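Local coordinates for glutamate ABC superfamily ATP binding cassette transporter, binding protein (Enterococcus faecium DO, PDB 5EYF) that binds L-glutamate between its two lobes and probably delivers it to an ABC transporter for uptake into the cell, at residues K68-L73 and D80-T85; M86-E91 and V96-V101; T172-I177 and E198-A203. All blocks are in the same frame, centred on the assembly; numbering follows the deposited sequence.

Contact 1 of 3, residues K68-L73 and D80-T85. With GLU (glutamic acid), chain E.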
loop_
_atom_site.group_PDB
_atom_site.type_symbol
_atom_site.label_atom_id
_atom_site.label_comp_id
_atom_site.label_asym_id
_atom_site.label_seq_id
_atom_site.Cartn_x
_atom_site.Cartn_y
_atom_site.Cartn_z
ATOM N N LYS B 68 3.371 13.044 -18.086
ATOM C CA LYS B 68 3.715 12.759 -19.473
ATOM C C LYS B 68 5.221 12.822 -19.708
ATOM O O LYS B 68 5.782 11.947 -20.383
ATOM C CB LYS B 68 2.976 13.726 -20.410
ATOM C CG LYS B 68 1.750 13.088 -21.058
ATOM C CD LYS B 68 0.949 14.101 -21.838
ATOM C CE LYS B 68 1.703 14.554 -23.078
ATOM N NZ LYS B 68 1.859 13.458 -24.085
ATOM N N THR B 69 5.899 13.832 -19.159
ATOM C CA THR B 69 7.287 14.054 -19.518
ATOM C C THR B 69 8.274 13.350 -18.606
ATOM O O THR B 69 9.458 13.284 -18.944
ATOM C CB THR B 69 7.613 15.553 -19.503
ATOM O OG1 THR B 69 7.450 16.048 -18.168
ATOM C CG2 THR B 69 6.687 16.315 -20.456
ATOM N N ARG B 70 7.828 12.777 -17.484
ATOM C CA ARG B 70 8.820 12.362 -16.496
ATOM C C ARG B 70 9.708 11.233 -17.019
ATOM O O ARG B 70 10.936 11.293 -16.878
ATOM C CB ARG B 70 8.149 11.994 -15.168
ATOM C CG ARG B 70 7.094 10.922 -15.215
ATOM C CD ARG B 70 6.372 10.860 -13.885
ATOM N NE ARG B 70 5.212 9.982 -14.026
ATOM C CZ ARG B 70 4.165 9.944 -13.213
ATOM N NH1 ARG B 70 4.105 10.699 -12.114
ATOM N NH2 ARG B 70 3.157 9.122 -13.517
ATOM N N ILE B 71 9.130 10.199 -17.635
ATOM C CA ILE B 71 10.000 9.116 -18.105
ATOM C C ILE B 71 10.862 9.601 -19.284
ATOM O O ILE B 71 12.074 9.359 -19.282
ATOM C CB ILE B 71 9.195 7.843 -18.438
ATOM C CG1 ILE B 71 8.622 7.206 -17.153
ATOM C CG2 ILE B 71 10.078 6.832 -19.169
ATOM C CD1 ILE B 71 7.873 5.914 -17.445
ATOM N N PRO B 72 10.326 10.282 -20.307
ATOM C CA PRO B 72 11.216 10.803 -21.366
ATOM C C PRO B 72 12.381 11.635 -20.849
ATOM O O PRO B 72 13.513 11.417 -21.289
ATOM C CB PRO B 72 10.257 11.622 -22.244
ATOM C CG PRO B 72 8.961 10.914 -22.104
ATOM C CD PRO B 72 8.905 10.485 -20.646
ATOM N N LEU B 73 12.156 12.518 -19.868
ATOM C CA LEU B 73 13.234 13.327 -19.310
ATOM C C LEU B 73 14.232 12.480 -18.539
ATOM O O LEU B 73 15.444 12.710 -18.620
ATOM C CB LEU B 73 12.651 14.403 -18.402
ATOM C CG LEU B 73 11.970 15.523 -19.179
ATOM C CD1 LEU B 73 11.151 16.393 -18.233
ATOM C CD2 LEU B 73 13.043 16.337 -19.866
ATOM N N ASP B 80 18.296 12.995 -12.893
ATOM C CA ASP B 80 18.894 11.772 -12.364
ATOM C C ASP B 80 17.851 10.831 -11.783
ATOM O O ASP B 80 18.076 9.611 -11.708
ATOM C CB ASP B 80 19.921 12.111 -11.266
ATOM C CG ASP B 80 21.053 12.998 -11.773
ATOM O OD1 ASP B 80 21.457 12.856 -12.967
ATOM O OD2 ASP B 80 21.519 13.847 -10.965
ATOM N N ALA B 81 16.733 11.377 -11.325
ATOM C CA ALA B 81 15.710 10.563 -10.678
ATOM C C ALA B 81 14.391 11.307 -10.768
ATOM O O ALA B 81 14.372 12.550 -10.786
ATOM C CB ALA B 81 16.078 10.286 -9.200
ATOM N N ILE B 82 13.293 10.535 -10.821
ATOM C CA ILE B 82 11.936 11.069 -10.735
ATOM C C ILE B 82 11.416 10.845 -9.329
ATOM O O ILE B 82 11.350 9.698 -8.863
ATOM C CB ILE B 82 10.972 10.396 -11.717
ATOM C CG1 ILE B 82 11.428 10.504 -13.167
ATOM C CG2 ILE B 82 9.585 11.000 -11.545
ATOM C CD1 ILE B 82 10.637 9.515 -14.078
ATOM N N ILE B 83 11.046 11.916 -8.639
ATOM C CA ILE B 83 10.271 11.775 -7.408
ATOM C C ILE B 83 9.059 12.690 -7.578
ATOM O O ILE B 83 9.125 13.904 -7.364
ATOM C CB ILE B 83 11.088 12.044 -6.125
ATOM C CG1 ILE B 83 10.277 11.616 -4.899
ATOM C CG2 ILE B 83 11.643 13.471 -5.992
ATOM C CD1 ILE B 83 11.135 11.645 -3.625
ATOM N N ALA B 84 7.947 12.110 -8.009
ATOM C CA ALA B 84 6.854 12.912 -8.556
ATOM C C ALA B 84 5.585 12.073 -8.533
ATOM O O ALA B 84 5.088 11.681 -9.588
ATOM C CB ALA B 84 7.163 13.390 -9.999
ATOM N N THR B 85 5.101 11.754 -7.328
ATOM C CA THR B 85 3.866 10.973 -7.094
ATOM C C THR B 85 3.731 9.808 -8.073
ATOM O O THR B 85 2.673 9.578 -8.661
ATOM C CB THR B 85 2.609 11.870 -7.147
ATOM O OG1 THR B 85 2.444 12.467 -8.458
ATOM C CG2 THR B 85 2.716 12.981 -6.112
HETATM N N GLU E . 0.418 7.979 -8.837
HETATM C CA GLU E . -0.312 7.886 -10.112
HETATM C C GLU E . 0.649 7.582 -11.253
HETATM O O GLU E . 1.866 7.479 -11.053
HETATM C CB GLU E . -1.111 9.171 -10.408
HETATM C CG GLU E . -0.340 10.473 -10.197
HETATM C CD GLU E . 0.710 10.767 -11.265
HETATM O OE1 GLU E . 1.687 11.445 -10.929
HETATM O OE2 GLU E . 0.534 10.408 -12.452
HETATM O OXT GLU E . 0.223 7.409 -12.412
#
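At the edge of the Arg70 guanidinium lie glutamate OE1 and Ala84 O, near its plane, and glutamate OXT, in it; Thr85 O stands obliquely to the group. NH1 donates to glutamate OE1 at 2.8 Å in a moderately bent hydrogen bond (148°) and lies 2.9 Å from Ala84 O. NH2 serves the other carboxylate oxygen, glutamate OE2, at 3.1 Å, and adds a long, weak bond to glutamate O of the alpha-carboxylate. One arginine thus touches both acid groups of the ligand.

The chain that carries this group starts with CG wedged between the backbone N and the carbonyl carbon (chi1 57°) and then runs extended to NE, which carries the charge from helix 70-75 to the pocket. Along the way its aliphatic part crosses Ile82 at about a right angle. Ile82 CD1 packs on the arginine's root, 3.7 Å from Arg70 CB, and also touches the main chain at Arg70 O, while Ile82 CG2 touches Arg70 CD. Ile71 CG1 flanks the same CD1 methyl more loosely.

Thr85 meets the ligand with two groups. Its OG1 donates to glutamate OE1 at 2.8 Å, so that this oxygen is gripped by both segments, and its main-chain O accepts from the ligand ammonium N, also at 2.8 Å. Arg92 and Lys22 lie beside Arg70 and likewise bind the ligand. This cluster of positive charge suits an acidic amino acid and would probably keep both carboxylates of the glutamate ionised, and the paired grip on OE1 and OE2 is consistent with recognition of the acidic side chain.

Contact 2 of 3, residues M86-E91 and V96-V101. With GLU (glutamic acid), chain E.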
loop_
_atom_site.group_PDB
_atom_site.type_symbol
_atom_site.label_atom_id
_atom_site.label_comp_id
_atom_site.label_asym_id
_atom_site.label_seq_id
_atom_site.Cartn_x
_atom_site.Cartn_y
_atom_site.Cartn_z
HETATM N N MSE B 86 4.809 9.049 -8.231
HETATM C CA MSE B 86 4.866 8.040 -9.294
HETATM C C MSE B 86 4.674 6.619 -8.799
HETATM O O MSE B 86 5.507 6.103 -8.063
HETATM C CB MSE B 86 6.203 8.113 -10.013
HETATM C CG MSE B 86 6.206 7.284 -11.305
HETATM SE SE MSE B 86 7.864 7.707 -12.238
HETATM C CE MSE B 86 7.701 6.472 -13.715
ATOM N N THR B 87 3.587 5.985 -9.217
ATOM C CA THR B 87 3.309 4.632 -8.763
ATOM C C THR B 87 4.231 3.622 -9.433
ATOM O O THR B 87 4.512 3.703 -10.646
ATOM C CB THR B 87 1.844 4.294 -9.081
ATOM O OG1 THR B 87 1.013 5.234 -8.400
ATOM C CG2 THR B 87 1.478 2.869 -8.643
ATOM N N ILE B 88 4.680 2.655 -8.637
ATOM C CA ILE B 88 5.432 1.506 -9.129
ATOM C C ILE B 88 4.475 0.550 -9.821
ATOM O O ILE B 88 3.517 0.054 -9.204
ATOM C CB ILE B 88 6.152 0.797 -7.967
ATOM C CG1 ILE B 88 7.111 1.768 -7.282
ATOM C CG2 ILE B 88 6.936 -0.402 -8.480
ATOM C CD1 ILE B 88 7.821 1.162 -6.119
ATOM N N THR B 89 4.765 0.249 -11.081
ATOM C CA THR B 89 4.018 -0.770 -11.825
ATOM C C THR B 89 5.004 -1.643 -12.597
ATOM O O THR B 89 6.079 -1.185 -12.984
ATOM C CB THR B 89 2.985 -0.177 -12.812
ATOM O OG1 THR B 89 3.649 0.374 -13.961
ATOM C CG2 THR B 89 2.070 0.874 -12.144
ATOM N N ASP B 90 4.627 -2.912 -12.824
ATOM C CA ASP B 90 5.467 -3.789 -13.646
ATOM C C ASP B 90 5.641 -3.244 -15.061
ATOM O O ASP B 90 6.710 -3.411 -15.656
ATOM C CB ASP B 90 4.925 -5.220 -13.665
ATOM C CG ASP B 90 5.502 -6.056 -12.553
ATOM O OD1 ASP B 90 6.511 -5.626 -11.973
ATOM O OD2 ASP B 90 4.978 -7.149 -12.270
ATOM N N GLU B 91 4.621 -2.569 -15.597
ATOM C CA GLU B 91 4.730 -1.971 -16.926
ATOM C C GLU B 91 5.747 -0.832 -16.946
ATOM O O GLU B 91 6.467 -0.647 -17.937
ATOM C CB GLU B 91 3.349 -1.497 -17.365
ATOM C CG GLU B 91 2.267 -2.576 -17.143
ATOM C CD GLU B 91 1.459 -2.394 -15.847
ATOM O OE1 GLU B 91 0.552 -1.527 -15.863
ATOM O OE2 GLU B 91 1.715 -3.106 -14.833
ATOM N N VAL B 96 12.013 1.870 -16.329
ATOM C CA VAL B 96 12.832 2.464 -15.281
ATOM C C VAL B 96 13.051 1.431 -14.180
ATOM O O VAL B 96 12.373 0.406 -14.108
ATOM C CB VAL B 96 12.173 3.736 -14.691
ATOM C CG1 VAL B 96 11.802 4.750 -15.790
ATOM C CG2 VAL B 96 10.938 3.373 -13.860
ATOM N N ASP B 97 14.040 1.694 -13.341
ATOM C CA ASP B 97 14.149 1.008 -12.067
ATOM C C ASP B 97 13.484 1.878 -11.014
ATOM O O ASP B 97 13.402 3.103 -11.159
ATOM C CB ASP B 97 15.608 0.756 -11.690
ATOM C CG ASP B 97 16.246 -0.369 -12.484
ATOM O OD1 ASP B 97 15.511 -1.183 -13.104
ATOM O OD2 ASP B 97 17.511 -0.446 -12.458
ATOM N N PHE B 98 13.009 1.250 -9.945
ATOM C CA PHE B 98 12.382 1.988 -8.859
ATOM C C PHE B 98 13.083 1.723 -7.535
ATOM O O PHE B 98 13.471 0.581 -7.241
ATOM C CB PHE B 98 10.913 1.581 -8.676
ATOM C CG PHE B 98 9.959 2.186 -9.687
ATOM C CD1 PHE B 98 9.550 3.495 -9.558
ATOM C CD2 PHE B 98 9.399 1.399 -10.696
ATOM C CE1 PHE B 98 8.641 4.057 -10.441
ATOM C CE2 PHE B 98 8.472 1.943 -11.590
ATOM C CZ PHE B 98 8.086 3.273 -11.458
ATOM N N SER B 99 13.172 2.769 -6.712
ATOM C CA SER B 99 13.540 2.602 -5.308
ATOM C C SER B 99 12.463 1.815 -4.549
ATOM O O SER B 99 11.354 1.535 -5.043
ATOM C CB SER B 99 13.687 3.950 -4.610
ATOM O OG SER B 99 12.406 4.573 -4.424
ATOM N N ASP B 100 12.798 1.525 -3.300
ATOM C CA ASP B 100 11.789 1.118 -2.324
ATOM C C ASP B 100 10.645 2.135 -2.261
ATOM O O ASP B 100 10.825 3.344 -2.505
ATOM C CB ASP B 100 12.433 0.987 -0.936
ATOM C CG ASP B 100 13.450 -0.131 -0.867
ATOM O OD1 ASP B 100 13.340 -1.111 -1.621
ATOM O OD2 ASP B 100 14.335 -0.059 -0.000
ATOM N N VAL B 101 9.468 1.630 -1.900
ATOM C CA VAL B 101 8.270 2.461 -1.762
ATOM C C VAL B 101 8.483 3.490 -0.662
ATOM O O VAL B 101 8.972 3.172 0.425
ATOM C CB VAL B 101 7.058 1.572 -1.461
ATOM C CG1 VAL B 101 5.781 2.390 -1.084
ATOM C CG2 VAL B 101 6.748 0.673 -2.667
HETATM N N GLU E . 0.418 7.979 -8.837
HETATM C CA GLU E . -0.312 7.886 -10.112
HETATM C C GLU E . 0.649 7.582 -11.253
HETATM O O GLU E . 1.866 7.479 -11.053
HETATM C CB GLU E . -1.111 9.171 -10.408
HETATM C CG GLU E . -0.340 10.473 -10.197
HETATM C CD GLU E . 0.710 10.767 -11.265
HETATM O OE1 GLU E . 1.687 11.445 -10.929
HETATM O OE2 GLU E . 0.534 10.408 -12.452
HETATM O OXT GLU E . 0.223 7.409 -12.412
#
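Ile88 lies over one face of the Phe98 ring in a CH-pi contact, with Met86 beside the ring as a Met-aromatic partner, a small apolar cluster in one lobe of this periplasmic-binding-protein-type fold. Met86 and Thr87 line the glutamate pocket, and the chain leads on into helix 90-93; strand 96-98 pairs with strand 198-205 in the mixed sheet, and the chain then runs on as a loop to Val101.

The ring of Phe98 is the main bump. Ile88 CG1 sits 3.9 Å from its centroid and 20° off the normal, shifted toward the rim, and Ile88 CG2 follows along the CD2 side. The opposite face is backed by CG2 of Val96, so the ring is clamped between two aliphatic branches. Its far end enters a hollow bounded by Thr87 O, Thr89 N and Met86 CE, the last 3.9 Å from Phe98 CZ. With CG anti to the backbone N (chi1 -168°) and the chain extended beyond it, selenomethionine Met86 runs past the CE1-CZ end of the ring, the two side chains crossing at about a right angle, with SE oblique to the ring.

Thr87 also holds the ligand: its N donates an almost straight bond (174°) to glutamate O, and its OG1, also bonded to Glu198, accepts from the ligand N. Thr89 caps the following helix through Arg92 N. Ile88 CD1 touches both Ser99 O and Val101, 3.6 Å from Val101 CG2.

Contact 3 of 3, residues T172-I177 and E198-A203. With GLU (glutamic acid), chain E.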
loop_
_atom_site.group_PDB
_atom_site.type_symbol
_atom_site.label_atom_id
_atom_site.label_comp_id
_atom_site.label_asym_id
_atom_site.label_seq_id
_atom_site.Cartn_x
_atom_site.Cartn_y
_atom_site.Cartn_z
ATOM N N THR B 172 -10.982 12.094 -10.431
ATOM C CA THR B 172 -10.200 10.992 -9.882
ATOM C C THR B 172 -8.705 11.192 -10.086
ATOM O O THR B 172 -8.258 11.691 -11.127
ATOM C CB THR B 172 -10.675 9.651 -10.487
ATOM O OG1 THR B 172 -10.098 8.582 -9.727
ATOM C CG2 THR B 172 -10.294 9.484 -11.949
ATOM N N THR B 173 -7.947 10.849 -9.038
ATOM C CA THR B 173 -6.498 10.692 -9.056
ATOM C C THR B 173 -6.176 10.174 -7.660
ATOM O O THR B 173 -7.082 9.667 -6.981
ATOM C CB THR B 173 -5.734 11.987 -9.429
ATOM O OG1 THR B 173 -4.314 11.738 -9.412
ATOM C CG2 THR B 173 -6.022 13.145 -8.471
ATOM N N ASP B 174 -4.923 10.235 -7.237
ATOM C CA ASP B 174 -4.568 9.608 -5.976
ATOM C C ASP B 174 -5.209 10.364 -4.820
ATOM O O ASP B 174 -5.297 11.595 -4.838
ATOM C CB ASP B 174 -3.056 9.595 -5.779
ATOM C CG ASP B 174 -2.303 8.761 -6.815
ATOM O OD1 ASP B 174 -2.945 7.950 -7.526
ATOM O OD2 ASP B 174 -1.040 8.947 -6.921
ATOM N N ASN B 175 -5.610 9.624 -3.786
ATOM C CA ASN B 175 -6.237 10.243 -2.625
ATOM C C ASN B 175 -5.418 11.395 -2.051
ATOM O O ASN B 175 -5.970 12.466 -1.767
ATOM C CB ASN B 175 -6.519 9.198 -1.544
ATOM C CG ASN B 175 -5.283 8.408 -1.083
ATOM O OD1 ASN B 175 -4.181 8.426 -1.661
ATOM N ND2 ASN B 175 -5.495 7.693 -0.014
ATOM N N ALA B 176 -4.099 11.216 -1.914
ATOM C CA ALA B 176 -3.264 12.249 -1.295
ATOM C C ALA B 176 -3.218 13.508 -2.143
ATOM O O ALA B 176 -3.051 14.611 -1.606
ATOM C CB ALA B 176 -1.836 11.750 -1.072
ATOM N N ILE B 177 -3.331 13.351 -3.461
ATOM C CA ILE B 177 -3.366 14.500 -4.354
ATOM C C ILE B 177 -4.704 15.208 -4.245
ATOM O O ILE B 177 -4.759 16.442 -4.164
ATOM C CB ILE B 177 -3.074 14.060 -5.794
ATOM C CG1 ILE B 177 -1.662 13.446 -5.860
ATOM C CG2 ILE B 177 -3.255 15.245 -6.765
ATOM C CD1 ILE B 177 -1.311 12.804 -7.186
ATOM N N GLU B 198 -1.582 2.598 -4.752
ATOM C CA GLU B 198 -0.652 3.399 -5.555
ATOM C C GLU B 198 0.603 3.618 -4.731
ATOM O O GLU B 198 0.787 4.689 -4.147
ATOM C CB GLU B 198 -1.268 4.744 -5.961
ATOM C CG GLU B 198 -2.593 4.651 -6.739
ATOM C CD GLU B 198 -2.465 4.125 -8.151
ATOM O OE1 GLU B 198 -1.449 4.340 -8.820
ATOM O OE2 GLU B 198 -3.419 3.486 -8.636
ATOM N N PRO B 199 1.477 2.615 -4.646
ATOM C CA PRO B 199 2.746 2.804 -3.911
ATOM C C PRO B 199 3.714 3.657 -4.721
ATOM O O PRO B 199 4.033 3.325 -5.867
ATOM C CB PRO B 199 3.277 1.377 -3.740
ATOM C CG PRO B 199 2.646 0.623 -4.891
ATOM C CD PRO B 199 1.309 1.236 -5.145
ATOM N N TYR B 200 4.177 4.764 -4.144
ATOM C CA TYR B 200 5.096 5.626 -4.878
ATOM C C TYR B 200 6.534 5.145 -4.730
ATOM O O TYR B 200 6.976 4.783 -3.630
ATOM C CB TYR B 200 5.043 7.055 -4.350
ATOM C CG TYR B 200 3.744 7.795 -4.499
ATOM C CD1 TYR B 200 2.705 7.306 -5.294
ATOM C CD2 TYR B 200 3.583 9.029 -3.880
ATOM C CE1 TYR B 200 1.528 8.026 -5.424
ATOM C CE2 TYR B 200 2.424 9.754 -4.008
ATOM C CZ TYR B 200 1.395 9.248 -4.776
ATOM O OH TYR B 200 0.235 10.008 -4.904
ATOM N N GLY B 201 7.266 5.188 -5.843
ATOM C CA GLY B 201 8.690 4.928 -5.835
ATOM C C GLY B 201 9.438 6.047 -6.532
ATOM O O GLY B 201 8.853 6.876 -7.240
ATOM N N ILE B 202 10.746 6.087 -6.284
ATOM C CA ILE B 202 11.646 6.987 -7.004
ATOM C C ILE B 202 12.135 6.262 -8.242
ATOM O O ILE B 202 12.704 5.175 -8.141
ATOM C CB ILE B 202 12.819 7.421 -6.113
ATOM C CG1 ILE B 202 12.273 8.211 -4.928
ATOM C CG2 ILE B 202 13.898 8.231 -6.921
ATOM C CD1 ILE B 202 13.336 8.386 -3.793
ATOM N N ALA B 203 11.933 6.864 -9.424
ATOM C CA ALA B 203 12.339 6.207 -10.648
ATOM C C ALA B 203 13.732 6.656 -11.060
ATOM O O ALA B 203 14.045 7.849 -11.038
ATOM C CB ALA B 203 11.339 6.492 -11.765
HETATM N N GLU E . 0.418 7.979 -8.837
HETATM C CA GLU E . -0.312 7.886 -10.112
HETATM C C GLU E . 0.649 7.582 -11.253
HETATM O O GLU E . 1.866 7.479 -11.053
HETATM C CB GLU E . -1.111 9.171 -10.408
HETATM C CG GLU E . -0.340 10.473 -10.197
HETATM C CD GLU E . 0.710 10.767 -11.265
HETATM O OE1 GLU E . 1.687 11.445 -10.929
HETATM O OE2 GLU E . 0.534 10.408 -12.452
HETATM O OXT GLU E . 0.223 7.409 -12.412
#
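Asp174 and Tyr200 both place CG beside the backbone N and anti to the carbonyl carbon (chi1 -64° in each), and these torsions send the carboxylate and the phenol toward one another from opposite directions. They meet through a short hydrogen bond, in which Tyr200 OH donates to Asp174 OD2 at 2.6 Å. The oxygen is approached on its anti side, 18° out of the carboxylate plane, and it lies in the plane of the tyrosine ring at its edge, close to CE1 as well as to the hydroxyl.

The same OD2 accepts a second short bond, from the ammonium N of the bound glutamate, also at 2.6 Å. Two donors therefore converge on one carboxylate oxygen, and the phenol, itself part of the pocket wall, probably helps fix the rotation of the aspartate. The ligand N passes the ring obliquely, 3.6 Å from Tyr200 CE1. Ile177 brings CD1 over from helix 175-182, lying 3.9 Å from Tyr200 OH and equally near the CG of the ligand, and so adds an apolar patch beside the polar group.

Glu198 comes to Asp174 at about a right angle, and its bent chain (chi2 -71°) lays CG 3.4 Å from Asp174 OD1. The two carboxylates stay separate, with Asp174 OD1 and Glu198 OE1 4.1 Å apart. Their negative charges would probably be eased by the ligand ammonium nearby; Glu198 OE2 is bonded to Thr196 and OE1 to Thr87. Phe103 meets the Tyr200 ring from strand 103-112.

An aspartate before a helix that takes the alpha-ammonium, with arginine holding the alpha-carboxylate from the other lobe (here probably Arg92), is characteristic of amino-acid pockets in family 3 solute-binding proteins.

The three contacts follow one another along the chain and all touch the same glutamate, with centres 11 Å apart from contact 1 to contact 2 and from contact 2 to contact 3, and 13 Å from contact 1 to contact 3. Strand 81-82 of contact 1 runs on into the loop and helix 90-93 of contact 2, and Ile71 packs on Met86 where the two meet. Strand 198-205 then ties them to contact 3: it pairs with strand 96-98 in the mixed sheet, and Ile82 N bonds to Ala203 O. Residues 172-177 approach the ligand from the other lobe, consistent with a cleft that closes around glutamate.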